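Local structure of L-threonine dehydrogenase (Flavobacterium frigidimaris, 2YY7) at residues Asn30-Asp35 with Pro48-Asn53; Pro132-Met137 with Ile234-Ser239; Leu173-Thr178 with Met214-Ala219. The protein binds NAD and probably catalyses the NAD-dependent oxidation of L-threonine to 2-amino-3-oxobutanoate, as a member of the epimerase/dehydratase family of short-chain dehydrogenases. All coordinates share one frame; numbering follows the deposited sequence.

Contact 1. Residues Asn30-Asp35 with Pro48-Asn53. With NAD (nicotinamide-adenine-dinucleotide), chain E.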
loop_
_atom_site.group_PDB
_atom_site.type_symbol
_atom_site.label_atom_id
_atom_site.label_comp_id
_atom_site.label_asym_id
_atom_site.label_seq_id
_atom_site.Cartn_x
_atom_site.Cartn_y
_atom_site.Cartn_z
ATOM N N ASN A 30 7.206 26.185 -22.965
ATOM C CA ASN A 30 8.067 25.330 -22.152
ATOM C C ASN A 30 7.209 24.349 -21.359
ATOM O O ASN A 30 7.722 23.416 -20.741
ATOM C CB ASN A 30 8.907 26.157 -21.180
ATOM C CG ASN A 30 10.105 26.791 -21.843
ATOM O OD1 ASN A 30 9.989 27.803 -22.529
ATOM N ND2 ASN A 30 11.267 26.190 -21.650
ATOM N N VAL A 31 5.898 24.574 -21.381
ATOM C CA VAL A 31 4.956 23.724 -20.666
ATOM C C VAL A 31 4.013 23.048 -21.658
ATOM O O VAL A 31 3.218 23.708 -22.326
ATOM C CB VAL A 31 4.121 24.543 -19.660
ATOM C CG1 VAL A 31 3.246 23.617 -18.836
ATOM C CG2 VAL A 31 5.040 25.367 -18.762
ATOM N N ILE A 32 4.115 21.726 -21.754
ATOM C CA ILE A 32 3.279 20.955 -22.663
ATOM C C ILE A 32 2.115 20.350 -21.885
ATOM O O ILE A 32 2.325 19.639 -20.904
ATOM C CB ILE A 32 4.076 19.793 -23.312
ATOM C CG1 ILE A 32 5.410 20.302 -23.874
ATOM C CG2 ILE A 32 3.238 19.135 -24.403
ATOM C CD1 ILE A 32 5.286 21.345 -24.962
ATOM N N ALA A 33 0.892 20.641 -22.317
ATOM C CA ALA A 33 -0.297 20.108 -21.662
ATOM C C ALA A 33 -0.735 18.848 -22.397
ATOM O O ALA A 33 -0.754 18.821 -23.625
ATOM C CB ALA A 33 -1.424 21.144 -21.679
ATOM N N SER A 34 -1.073 17.802 -21.648
ATOM C CA SER A 34 -1.510 16.548 -22.252
ATOM C C SER A 34 -2.651 15.966 -21.434
ATOM O O SER A 34 -2.711 16.137 -20.218
ATOM C CB SER A 34 -0.355 15.539 -22.334
ATOM O OG SER A 34 0.094 15.148 -21.048
ATOM N N ASP A 35 -3.557 15.277 -22.116
ATOM C CA ASP A 35 -4.716 14.689 -21.468
ATOM C C ASP A 35 -5.343 13.704 -22.450
ATOM O O ASP A 35 -5.063 13.760 -23.651
ATOM C CB ASP A 35 -5.704 15.802 -21.115
ATOM C CG ASP A 35 -6.691 15.388 -20.050
ATOM O OD1 ASP A 35 -7.611 14.600 -20.360
ATOM O OD2 ASP A 35 -6.536 15.848 -18.896
ATOM N N PRO A 48 0.948 24.604 -26.259
ATOM C CA PRO A 48 1.161 23.264 -26.812
ATOM C C PRO A 48 0.336 22.206 -26.083
ATOM O O PRO A 48 0.451 22.050 -24.866
ATOM C CB PRO A 48 2.659 23.047 -26.623
ATOM C CG PRO A 48 3.214 24.435 -26.721
ATOM C CD PRO A 48 2.233 25.218 -25.881
ATOM N N PHE A 49 -0.492 21.483 -26.830
ATOM C CA PHE A 49 -1.328 20.435 -26.252
ATOM C C PHE A 49 -1.129 19.117 -26.994
ATOM O O PHE A 49 -1.013 19.093 -28.223
ATOM C CB PHE A 49 -2.809 20.822 -26.319
ATOM C CG PHE A 49 -3.727 19.786 -25.730
ATOM C CD1 PHE A 49 -3.978 19.759 -24.362
ATOM C CD2 PHE A 49 -4.300 18.808 -26.536
ATOM C CE1 PHE A 49 -4.792 18.768 -23.802
ATOM C CE2 PHE A 49 -5.113 17.811 -25.988
ATOM C CZ PHE A 49 -5.359 17.792 -24.620
ATOM N N GLU A 50 -1.105 18.022 -26.242
ATOM C CA GLU A 50 -0.928 16.694 -26.816
ATOM C C GLU A 50 -1.910 15.702 -26.205
ATOM O O GLU A 50 -2.045 15.622 -24.980
ATOM C CB GLU A 50 0.492 16.182 -26.548
ATOM C CG GLU A 50 1.593 16.985 -27.212
ATOM C CD GLU A 50 1.840 16.558 -28.645
ATOM O OE1 GLU A 50 0.944 15.926 -29.245
ATOM O OE2 GLU A 50 2.931 16.863 -29.171
ATOM N N VAL A 51 -2.594 14.946 -27.055
ATOM C CA VAL A 51 -3.512 13.932 -26.558
ATOM C C VAL A 51 -2.621 12.784 -26.101
ATOM O O VAL A 51 -1.651 12.444 -26.775
ATOM C CB VAL A 51 -4.449 13.405 -27.669
ATOM C CG1 VAL A 51 -5.264 12.226 -27.145
ATOM C CG2 VAL A 51 -5.373 14.519 -28.145
ATOM N N VAL A 52 -2.931 12.194 -24.953
ATOM C CA VAL A 52 -2.131 11.081 -24.465
ATOM C C VAL A 52 -2.926 10.220 -23.505
ATOM O O VAL A 52 -3.832 10.702 -22.830
ATOM C CB VAL A 52 -0.847 11.568 -23.732
ATOM C CG1 VAL A 52 -1.205 12.172 -22.375
ATOM C CG2 VAL A 52 0.120 10.406 -23.551
ATOM N N ASN A 53 -2.605 8.934 -23.477
ATOM C CA ASN A 53 -3.254 8.025 -22.546
ATOM C C ASN A 53 -2.135 7.619 -21.598
ATOM O O ASN A 53 -1.237 6.872 -21.981
ATOM C CB ASN A 53 -3.801 6.783 -23.250
ATOM C CG ASN A 53 -4.588 5.895 -22.305
ATOM O OD1 ASN A 53 -4.299 5.844 -21.112
ATOM N ND2 ASN A 53 -5.583 5.188 -22.832
HETATM P PA NAD E . -9.523 15.658 -12.343
HETATM O O1A NAD E . -10.237 16.965 -12.302
HETATM O O2A NAD E . -10.393 14.453 -12.311
HETATM O O5B NAD E . -8.473 15.624 -13.527
HETATM C C5B NAD E . -7.948 14.420 -14.006
HETATM C C4B NAD E . -7.533 14.597 -15.446
HETATM O O4B NAD E . -6.835 13.415 -15.842
HETATM C C3B NAD E . -8.751 14.782 -16.382
HETATM O O3B NAD E . -8.612 15.953 -17.205
HETATM C C2B NAD E . -8.792 13.462 -17.161
HETATM O O2B NAD E . -9.302 13.620 -18.473
HETATM C C1B NAD E . -7.314 13.043 -17.132
HETATM N N9A NAD E . -7.121 11.614 -17.418
HETATM C C8A NAD E . -7.888 10.560 -16.921
HETATM N N7A NAD E . -7.407 9.419 -17.436
HETATM C C5A NAD E . -6.353 9.739 -18.219
HETATM C C6A NAD E . -5.527 8.955 -19.008
HETATM N N6A NAD E . -5.751 7.664 -19.134
HETATM N N1A NAD E . -4.536 9.555 -19.740
HETATM C C2A NAD E . -4.349 10.928 -19.699
HETATM N N3A NAD E . -5.180 11.732 -18.942
HETATM C C4A NAD E . -6.173 11.116 -18.222
HETATM O O3 NAD E . -8.599 15.523 -11.037
HETATM P PN NAD E . -7.812 16.676 -10.209
HETATM O O1N NAD E . -7.135 17.664 -11.113
HETATM O O2N NAD E . -8.731 17.084 -9.113
HETATM O O5D NAD E . -6.650 15.792 -9.499
HETATM C C5D NAD E . -5.356 15.654 -10.105
HETATM C C4D NAD E . -4.445 14.838 -9.147
HETATM O O4D NAD E . -4.457 15.422 -7.857
HETATM C C3D NAD E . -4.917 13.398 -8.931
HETATM O O3D NAD E . -3.773 12.569 -8.747
HETATM C C2D NAD E . -5.649 13.458 -7.611
HETATM O O2D NAD E . -5.707 12.160 -7.069
HETATM C C1D NAD E . -4.817 14.474 -6.829
HETATM N N1N NAD E . -5.627 15.065 -5.738
HETATM C C2N NAD E . -6.671 15.914 -6.041
HETATM C C3N NAD E . -7.426 16.463 -5.010
HETATM C C7N NAD E . -8.494 17.483 -5.302
HETATM O O7N NAD E . -9.228 17.900 -4.204
HETATM N N7N NAD E . -8.754 17.922 -6.546
HETATM C C4N NAD E . -7.142 16.136 -3.671
HETATM C C5N NAD E . -6.064 15.295 -3.379
HETATM C C6N NAD E . -5.325 14.746 -4.409
#

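Contact 2. Residues Pro132-Met137 with Ile234-Ser239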
loop_
_atom_site.group_PDB
_atom_site.type_symbol
_atom_site.label_atom_id
_atom_site.label_comp_id
_atom_site.label_asym_id
_atom_site.label_seq_id
_atom_site.Cartn_x
_atom_site.Cartn_y
_atom_site.Cartn_z
ATOM N N PRO A 132 -0.339 13.618 12.163
ATOM C CA PRO A 132 1.115 13.701 11.973
ATOM C C PRO A 132 1.567 13.227 10.589
ATOM O O PRO A 132 0.834 12.520 9.898
ATOM C CB PRO A 132 1.667 12.791 13.075
ATOM C CG PRO A 132 0.546 12.726 14.095
ATOM C CD PRO A 132 -0.671 12.645 13.218
ATOM N N GLN A 133 2.780 13.617 10.200
ATOM C CA GLN A 133 3.358 13.212 8.922
ATOM C C GLN A 133 3.545 11.692 8.932
ATOM O O GLN A 133 3.303 11.015 7.931
ATOM C CB GLN A 133 4.715 13.891 8.715
ATOM C CG GLN A 133 5.554 13.283 7.583
ATOM C CD GLN A 133 5.021 13.617 6.204
ATOM O OE1 GLN A 133 5.020 12.772 5.307
ATOM N NE2 GLN A 133 4.585 14.860 6.019
ATOM N N TYR A 134 3.991 11.169 10.069
ATOM C CA TYR A 134 4.202 9.734 10.237
ATOM C C TYR A 134 3.138 9.250 11.216
ATOM O O TYR A 134 3.160 9.608 12.395
ATOM C CB TYR A 134 5.600 9.469 10.804
ATOM C CG TYR A 134 6.721 10.001 9.936
ATOM C CD1 TYR A 134 7.135 9.317 8.793
ATOM C CD2 TYR A 134 7.360 11.200 10.252
ATOM C CE1 TYR A 134 8.163 9.813 7.987
ATOM C CE2 TYR A 134 8.381 11.705 9.457
ATOM C CZ TYR A 134 8.780 11.010 8.330
ATOM O OH TYR A 134 9.793 11.516 7.551
ATOM N N THR A 135 2.209 8.436 10.729
ATOM C CA THR A 135 1.126 7.944 11.574
ATOM C C THR A 135 0.516 6.669 11.000
ATOM O O THR A 135 1.025 6.103 10.037
ATOM C CB THR A 135 0.020 9.028 11.697
ATOM O OG1 THR A 135 -1.033 8.559 12.544
ATOM C CG2 THR A 135 -0.561 9.356 10.322
ATOM N N ILE A 136 -0.577 6.220 11.607
ATOM C CA ILE A 136 -1.281 5.028 11.154
ATOM C C ILE A 136 -1.989 5.350 9.837
ATOM O O ILE A 136 -2.594 6.412 9.703
ATOM C CB ILE A 136 -2.326 4.585 12.204
ATOM C CG1 ILE A 136 -1.610 4.134 13.478
ATOM C CG2 ILE A 136 -3.204 3.479 11.644
ATOM C CD1 ILE A 136 -2.540 3.859 14.647
ATOM N N MET A 137 -1.904 4.441 8.866
ATOM C CA MET A 137 -2.550 4.647 7.571
ATOM C C MET A 137 -3.174 3.363 7.026
ATOM O O MET A 137 -2.478 2.486 6.515
ATOM C CB MET A 137 -1.545 5.206 6.549
ATOM C CG MET A 137 -0.903 6.531 6.961
ATOM S SD MET A 137 -0.045 7.394 5.611
ATOM C CE MET A 137 1.425 6.393 5.444
ATOM N N ILE A 234 14.339 18.490 0.067
ATOM C CA ILE A 234 13.280 17.487 0.009
ATOM C C ILE A 234 13.757 16.321 0.867
ATOM O O ILE A 234 14.531 15.484 0.415
ATOM C CB ILE A 234 13.050 17.004 -1.441
ATOM C CG1 ILE A 234 12.769 18.206 -2.351
ATOM C CG2 ILE A 234 11.894 16.007 -1.488
ATOM C CD1 ILE A 234 11.579 19.055 -1.926
ATOM N N LYS A 235 13.297 16.274 2.113
ATOM C CA LYS A 235 13.719 15.232 3.036
ATOM C C LYS A 235 12.782 14.031 3.134
ATOM O O LYS A 235 13.177 12.971 3.616
ATOM C CB LYS A 235 13.939 15.846 4.419
ATOM C CG LYS A 235 14.950 16.997 4.403
ATOM C CD LYS A 235 15.235 17.518 5.798
ATOM C CE LYS A 235 16.173 18.717 5.752
ATOM N NZ LYS A 235 17.450 18.401 5.053
ATOM N N ILE A 236 11.544 14.199 2.686
ATOM C CA ILE A 236 10.576 13.112 2.713
ATOM C C ILE A 236 10.345 12.701 1.260
ATOM O O ILE A 236 9.998 13.530 0.413
ATOM C CB ILE A 236 9.254 13.559 3.373
ATOM C CG1 ILE A 236 9.538 14.037 4.804
ATOM C CG2 ILE A 236 8.258 12.399 3.389
ATOM C CD1 ILE A 236 8.311 14.497 5.572
ATOM N N HIS A 237 10.539 11.418 0.975
ATOM C CA HIS A 237 10.409 10.931 -0.387
ATOM C C HIS A 237 9.174 10.087 -0.688
ATOM O O HIS A 237 9.056 9.486 -1.761
ATOM C CB HIS A 237 11.711 10.220 -0.746
ATOM C CG HIS A 237 12.919 11.068 -0.487
ATOM N ND1 HIS A 237 13.221 12.179 -1.246
ATOM C CD2 HIS A 237 13.843 11.029 0.502
ATOM C CE1 HIS A 237 14.277 12.788 -0.735
ATOM N NE2 HIS A 237 14.674 12.111 0.328
ATOM N N SER A 238 8.252 10.062 0.270
ATOM C CA SER A 238 6.982 9.371 0.115
ATOM C C SER A 238 6.077 10.515 -0.347
ATOM O O SER A 238 5.904 10.730 -1.546
ATOM C CB SER A 238 6.519 8.798 1.462
ATOM O OG SER A 238 6.625 9.762 2.500
ATOM N N SER A 239 5.525 11.262 0.607
ATOM C CA SER A 239 4.687 12.419 0.290
ATOM C C SER A 239 4.545 13.286 1.537
ATOM O O SER A 239 4.459 12.771 2.656
ATOM C CB SER A 239 3.305 11.989 -0.206
ATOM O OG SER A 239 2.589 13.100 -0.737
#

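Contact 3. Residues Leu173-Thr178 with Met214-Ala219. With NAD (nicotinamide-adenine-dinucleotide), chain E.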
loop_
_atom_site.group_PDB
_atom_site.type_symbol
_atom_site.label_atom_id
_atom_site.label_comp_id
_atom_site.label_asym_id
_atom_site.label_seq_id
_atom_site.Cartn_x
_atom_site.Cartn_y
_atom_site.Cartn_z
ATOM N N LEU A 173 -9.485 20.101 -2.386
ATOM C CA LEU A 173 -9.218 21.355 -3.101
ATOM C C LEU A 173 -10.453 22.071 -3.644
ATOM O O LEU A 173 -11.398 21.444 -4.122
ATOM C CB LEU A 173 -8.229 21.112 -4.252
ATOM C CG LEU A 173 -6.857 20.536 -3.903
ATOM C CD1 LEU A 173 -5.948 20.649 -5.122
ATOM C CD2 LEU A 173 -6.246 21.284 -2.725
ATOM N N ILE A 174 -10.413 23.399 -3.594
ATOM C CA ILE A 174 -11.522 24.239 -4.034
ATOM C C ILE A 174 -11.105 25.205 -5.147
ATOM O O ILE A 174 -10.118 25.927 -5.013
ATOM C CB ILE A 174 -12.066 25.031 -2.825
ATOM C CG1 ILE A 174 -12.503 24.039 -1.736
ATOM C CG2 ILE A 174 -13.234 25.918 -3.248
ATOM C CD1 ILE A 174 -12.499 24.609 -0.326
ATOM N N SER A 175 -11.854 25.217 -6.246
ATOM C CA SER A 175 -11.527 26.099 -7.361
ATOM C C SER A 175 -12.766 26.600 -8.097
ATOM O O SER A 175 -13.862 26.067 -7.929
ATOM C CB SER A 175 -10.614 25.386 -8.357
ATOM O OG SER A 175 -11.312 24.335 -8.998
ATOM N N TRP A 176 -12.559 27.615 -8.934
ATOM C CA TRP A 176 -13.621 28.247 -9.710
ATOM C C TRP A 176 -13.479 28.086 -11.226
ATOM O O TRP A 176 -14.439 28.304 -11.962
ATOM C CB TRP A 176 -13.656 29.747 -9.394
ATOM C CG TRP A 176 -12.314 30.404 -9.594
ATOM C CD1 TRP A 176 -11.353 30.621 -8.643
ATOM C CD2 TRP A 176 -11.752 30.847 -10.836
ATOM N NE1 TRP A 176 -10.230 31.169 -9.217
ATOM C CE2 TRP A 176 -10.446 31.316 -10.562
ATOM C CE3 TRP A 176 -12.224 30.891 -12.157
ATOM C CZ2 TRP A 176 -9.606 31.824 -11.562
ATOM C CZ3 TRP A 176 -11.385 31.399 -13.151
ATOM C CH2 TRP A 176 -10.092 31.857 -12.845
ATOM N N SER A 177 -12.292 27.712 -11.701
ATOM C CA SER A 177 -12.071 27.594 -13.146
ATOM C C SER A 177 -12.511 26.307 -13.835
ATOM O O SER A 177 -12.860 26.330 -15.016
ATOM C CB SER A 177 -10.594 27.836 -13.472
ATOM O OG SER A 177 -9.777 26.833 -12.901
ATOM N N THR A 178 -12.490 25.189 -13.116
ATOM C CA THR A 178 -12.867 23.905 -13.702
ATOM C C THR A 178 -13.581 23.045 -12.657
ATOM O O THR A 178 -13.228 23.069 -11.482
ATOM C CB THR A 178 -11.610 23.160 -14.207
ATOM O OG1 THR A 178 -10.872 24.021 -15.083
ATOM C CG2 THR A 178 -11.984 21.895 -14.962
ATOM N N MET A 214 -8.179 23.187 1.124
ATOM C CA MET A 214 -7.211 24.154 0.629
ATOM C C MET A 214 -7.723 24.811 -0.648
ATOM O O MET A 214 -8.320 24.148 -1.500
ATOM C CB MET A 214 -5.868 23.467 0.352
ATOM C CG MET A 214 -4.777 24.418 -0.130
ATOM S SD MET A 214 -3.196 23.579 -0.336
ATOM C CE MET A 214 -2.728 23.325 1.399
ATOM N N TYR A 215 -7.507 26.117 -0.774
ATOM C CA TYR A 215 -7.926 26.838 -1.970
ATOM C C TYR A 215 -6.919 26.473 -3.062
ATOM O O TYR A 215 -5.729 26.310 -2.777
ATOM C CB TYR A 215 -7.904 28.352 -1.720
ATOM C CG TYR A 215 -8.653 29.154 -2.763
ATOM C CD1 TYR A 215 -8.304 30.477 -3.034
ATOM C CD2 TYR A 215 -9.731 28.603 -3.456
ATOM C CE1 TYR A 215 -9.009 31.230 -3.965
ATOM C CE2 TYR A 215 -10.444 29.351 -4.392
ATOM C CZ TYR A 215 -10.076 30.663 -4.638
ATOM O OH TYR A 215 -10.767 31.406 -5.561
ATOM N N MET A 216 -7.383 26.351 -4.304
ATOM C CA MET A 216 -6.498 25.963 -5.411
ATOM C C MET A 216 -5.229 26.812 -5.568
ATOM O O MET A 216 -4.159 26.278 -5.865
ATOM C CB MET A 216 -7.280 25.944 -6.733
ATOM C CG MET A 216 -6.521 25.324 -7.913
ATOM S SD MET A 216 -6.129 23.566 -7.686
ATOM C CE MET A 216 -7.753 22.826 -7.951
ATOM N N ASP A 217 -5.332 28.126 -5.383
ATOM C CA ASP A 217 -4.149 28.985 -5.514
ATOM C C ASP A 217 -3.021 28.496 -4.606
ATOM O O ASP A 217 -1.847 28.535 -4.971
ATOM C CB ASP A 217 -4.477 30.435 -5.146
ATOM C CG ASP A 217 -5.393 31.105 -6.153
ATOM O OD1 ASP A 217 -5.517 32.343 -6.098
ATOM O OD2 ASP A 217 -5.992 30.405 -6.990
ATOM N N ASP A 218 -3.392 28.052 -3.414
ATOM C CA ASP A 218 -2.423 27.557 -2.446
ATOM C C ASP A 218 -1.873 26.213 -2.908
ATOM O O ASP A 218 -0.663 25.977 -2.861
ATOM C CB ASP A 218 -3.092 27.418 -1.074
ATOM C CG ASP A 218 -3.152 28.728 -0.321
ATOM O OD1 ASP A 218 -4.069 28.903 0.505
ATOM O OD2 ASP A 218 -2.274 29.583 -0.542
ATOM N N ALA A 219 -2.766 25.337 -3.357
ATOM C CA ALA A 219 -2.352 24.024 -3.825
ATOM C C ALA A 219 -1.341 24.171 -4.962
ATOM O O ALA A 219 -0.356 23.442 -5.017
ATOM C CB ALA A 219 -3.565 23.226 -4.293
HETATM P PA NAD E . -9.523 15.658 -12.343
HETATM O O1A NAD E . -10.237 16.965 -12.302
HETATM O O2A NAD E . -10.393 14.453 -12.311
HETATM O O5B NAD E . -8.473 15.624 -13.527
HETATM C C5B NAD E . -7.948 14.420 -14.006
HETATM C C4B NAD E . -7.533 14.597 -15.446
HETATM O O4B NAD E . -6.835 13.415 -15.842
HETATM C C3B NAD E . -8.751 14.782 -16.382
HETATM O O3B NAD E . -8.612 15.953 -17.205
HETATM C C2B NAD E . -8.792 13.462 -17.161
HETATM O O2B NAD E . -9.302 13.620 -18.473
HETATM C C1B NAD E . -7.314 13.043 -17.132
HETATM N N9A NAD E . -7.121 11.614 -17.418
HETATM C C8A NAD E . -7.888 10.560 -16.921
HETATM N N7A NAD E . -7.407 9.419 -17.436
HETATM C C5A NAD E . -6.353 9.739 -18.219
HETATM C C6A NAD E . -5.527 8.955 -19.008
HETATM N N6A NAD E . -5.751 7.664 -19.134
HETATM N N1A NAD E . -4.536 9.555 -19.740
HETATM C C2A NAD E . -4.349 10.928 -19.699
HETATM N N3A NAD E . -5.180 11.732 -18.942
HETATM C C4A NAD E . -6.173 11.116 -18.222
HETATM O O3 NAD E . -8.599 15.523 -11.037
HETATM P PN NAD E . -7.812 16.676 -10.209
HETATM O O1N NAD E . -7.135 17.664 -11.113
HETATM O O2N NAD E . -8.731 17.084 -9.113
HETATM O O5D NAD E . -6.650 15.792 -9.499
HETATM C C5D NAD E . -5.356 15.654 -10.105
HETATM C C4D NAD E . -4.445 14.838 -9.147
HETATM O O4D NAD E . -4.457 15.422 -7.857
HETATM C C3D NAD E . -4.917 13.398 -8.931
HETATM O O3D NAD E . -3.773 12.569 -8.747
HETATM C C2D NAD E . -5.649 13.458 -7.611
HETATM O O2D NAD E . -5.707 12.160 -7.069
HETATM C C1D NAD E . -4.817 14.474 -6.829
HETATM N N1N NAD E . -5.627 15.065 -5.738
HETATM C C2N NAD E . -6.671 15.914 -6.041
HETATM C C3N NAD E . -7.426 16.463 -5.010
HETATM C C7N NAD E . -8.494 17.483 -5.302
HETATM O O7N NAD E . -9.228 17.900 -4.204
HETATM N N7N NAD E . -8.754 17.922 -6.546
HETATM C C4N NAD E . -7.142 16.136 -3.671
HETATM C C5N NAD E . -6.064 15.295 -3.379
HETATM C C6N NAD E . -5.325 14.746 -4.409
HETATM O O HOH W 1 -8.186 32.510 -7.468
#

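Contact 1. Residues Asn30-Asp35 with Pro48-Asn53
Strands 31-35 and 49-51 run parallel with their short axes 29° apart and 4.6 Å at closest, setting A33 beside F49, S34 beside E50 and D35 beside V51. Four backbone hydrogen bonds join them. A33 N donates to P48 O in the carbonyl plane, while A33 O takes E50 N nearly along its C=O axis at 2.8 Å. E50 O then receives the longer bond from D35 N, and V52 N reaches D35 O from 55° above the carbonyl plane. On the face carrying A33, F49 and D35, with CG anti to the backbone N (chi1 -180°), the phenyl ring of F49 lies alongside the first strand and runs forward from A33 to D35. Its CD1 lies 4.0 Å from A33 CB, and its far tip, CZ, comes equally close to D35 CB. An alanine in place of this phenylalanine would remove the ring and would probably loosen the packing beside A33 and D35. The two strands belong to a beta-alpha-beta unit of the Rossmann fold, with helix 42-45 in the connection, and D35 ends the strand as the acidic residue that classically grips the adenosine ribose. Its OD1 accepts NAD O2B at 2.7 Å, and OD2 accepts NAD O3B at 2.7 Å. R37 N and C11 N also donate to the carboxylate, which would be expected to favour its charged form. Further along, N53 OD1 takes NAD N6A at 3.1 Å. On the face carrying S34 and E50, S34 CB is met at a tight 3.5 Å by CG1 of V52, just past the strand; S34 OG turns to I7 O. I32 CD1 meets the P48 ring at CB, the two side chains crossing at about a right angle. E50 bends at chi2 and carries OE2 off to H67.

Contact 2. Residues Pro132-Met137 with Ile234-Ser239
Two irregular connections of the Rossmann-type dehydrogenase domain meet here: residues 132-137 lie between strand 112-118 and helix 142-161, while the loop at 234-239 follows helix 216-228 and leads into the short strand 240-241. Their backbones stay apart, the nearest CA atoms being those of Q133 and S239 at 8.8 Å, so the distance is closed by side chains reaching across and only 164 Å² is buried. The tight part is the tip-to-tip meeting of Q133 and I236. Q133 leaves its backbone with CG anti to N (chi1 166°) and then bends at chi2 (73°), which brings CG and CD against the isoleucine. I236 reaches out fully extended (chi2 -180°), and its CD1 sits 3.5 Å from Q133 CD and 3.6 Å from Q133 CG. Q133 CD has a second neighbour in S239 O, 3.7 Å away in a direction roughly perpendicular to that of the methyl. The loose part is Y134, partly exposed, which reaches I236 with its hydroxyl end only: OH is 3.7 Å from I236 CG1, whereas CZ stands 4.5 Å from I236 CD1. One face of this ring is covered near its rim by Q133 CG, 3.7 Å above the plane, so neighbouring side chains of one loop approach the same isoleucine together. Y134 also packs on E138 of the second subunit, which places this side of the contact near the dimer interface. Around the tight part, Q287 of helix 286-292 touches both Q133 and I236. Of the two serines that end the second loop, S239 OG pairs with S167 OG, whereas S238 OG is buried and finds no polar partner in the model.

Contact 3. Residues Leu173-Thr178 with Met214-Ala219
L173, at the end of strand 164-174, borders the nicotinamide end of the NAD pocket, where that strand pairs in parallel with 211-215 of the Rossmann sheet, just as the latter passes into helix 216-228. L173 pairs with M214 and I174 with Y215. I174 N donates to M214 O at 3.1 Å, and I174 O takes M216 N at 2.9 Å, both bonds in the carbonyl plane. Y215 is the N-cap, and the second bond joins strand 164-174 to the first helical residue, M216. On the L173 face the leucine side chain, with CG anti to the carbonyl carbon (chi1 -59°), spreads its methyls under the helix start. CD1 reaches A219 CB at 3.6 Å and M216 SD at 3.9 Å, the latter on a methionine chain folded at chi2 and chi3 that crosses the leucine at about a right angle. The opposite face, with I174 and Y215, is covered by M303 and M307 of helix 300-311. Beyond the strand, W176 presents the edge of its indole to the tyrosine hydroxyl, CD1 lying 3.2 Å from Y215 OH, which is itself hydrogen-bonded to D306. A water links the two segments, accepting from W176 NE1 at 3.0 Å and lying 3.0 Å from D217 OD1. S175 OG is hydrogen-bonded to Q13 OE1, and the backbone N of Q13 binds NAD. L173 N donates to NAD O7N at 2.9 Å (N-H...O angle 155°). Such a bond would be expected to restrain the carboxamide's rotation and, by drawing electron density toward O7N, to polarise the group and make the nicotinamide ring a slightly better hydride acceptor.

Along the chain, contact 1 comes first and closes before the others open, while contact 3 lies nested within the long excursion that contact 2 closes. Contacts 1 and 3 use different strands of the same mixed sheet; their centres are 21 Å apart, and one NAD molecule spans them, its adenosine at contact 1 and its nicotinamide at contact 3. Contact 2 lies apart from both, its centre 31 Å from that of contact 1 and 23 Å from that of contact 3, with the 132-137 loop packing against the second subunit. The cofactor thus meets the sheet at, among other places, these two strand ends, while contact 2 joins two loops of the same domain away from it.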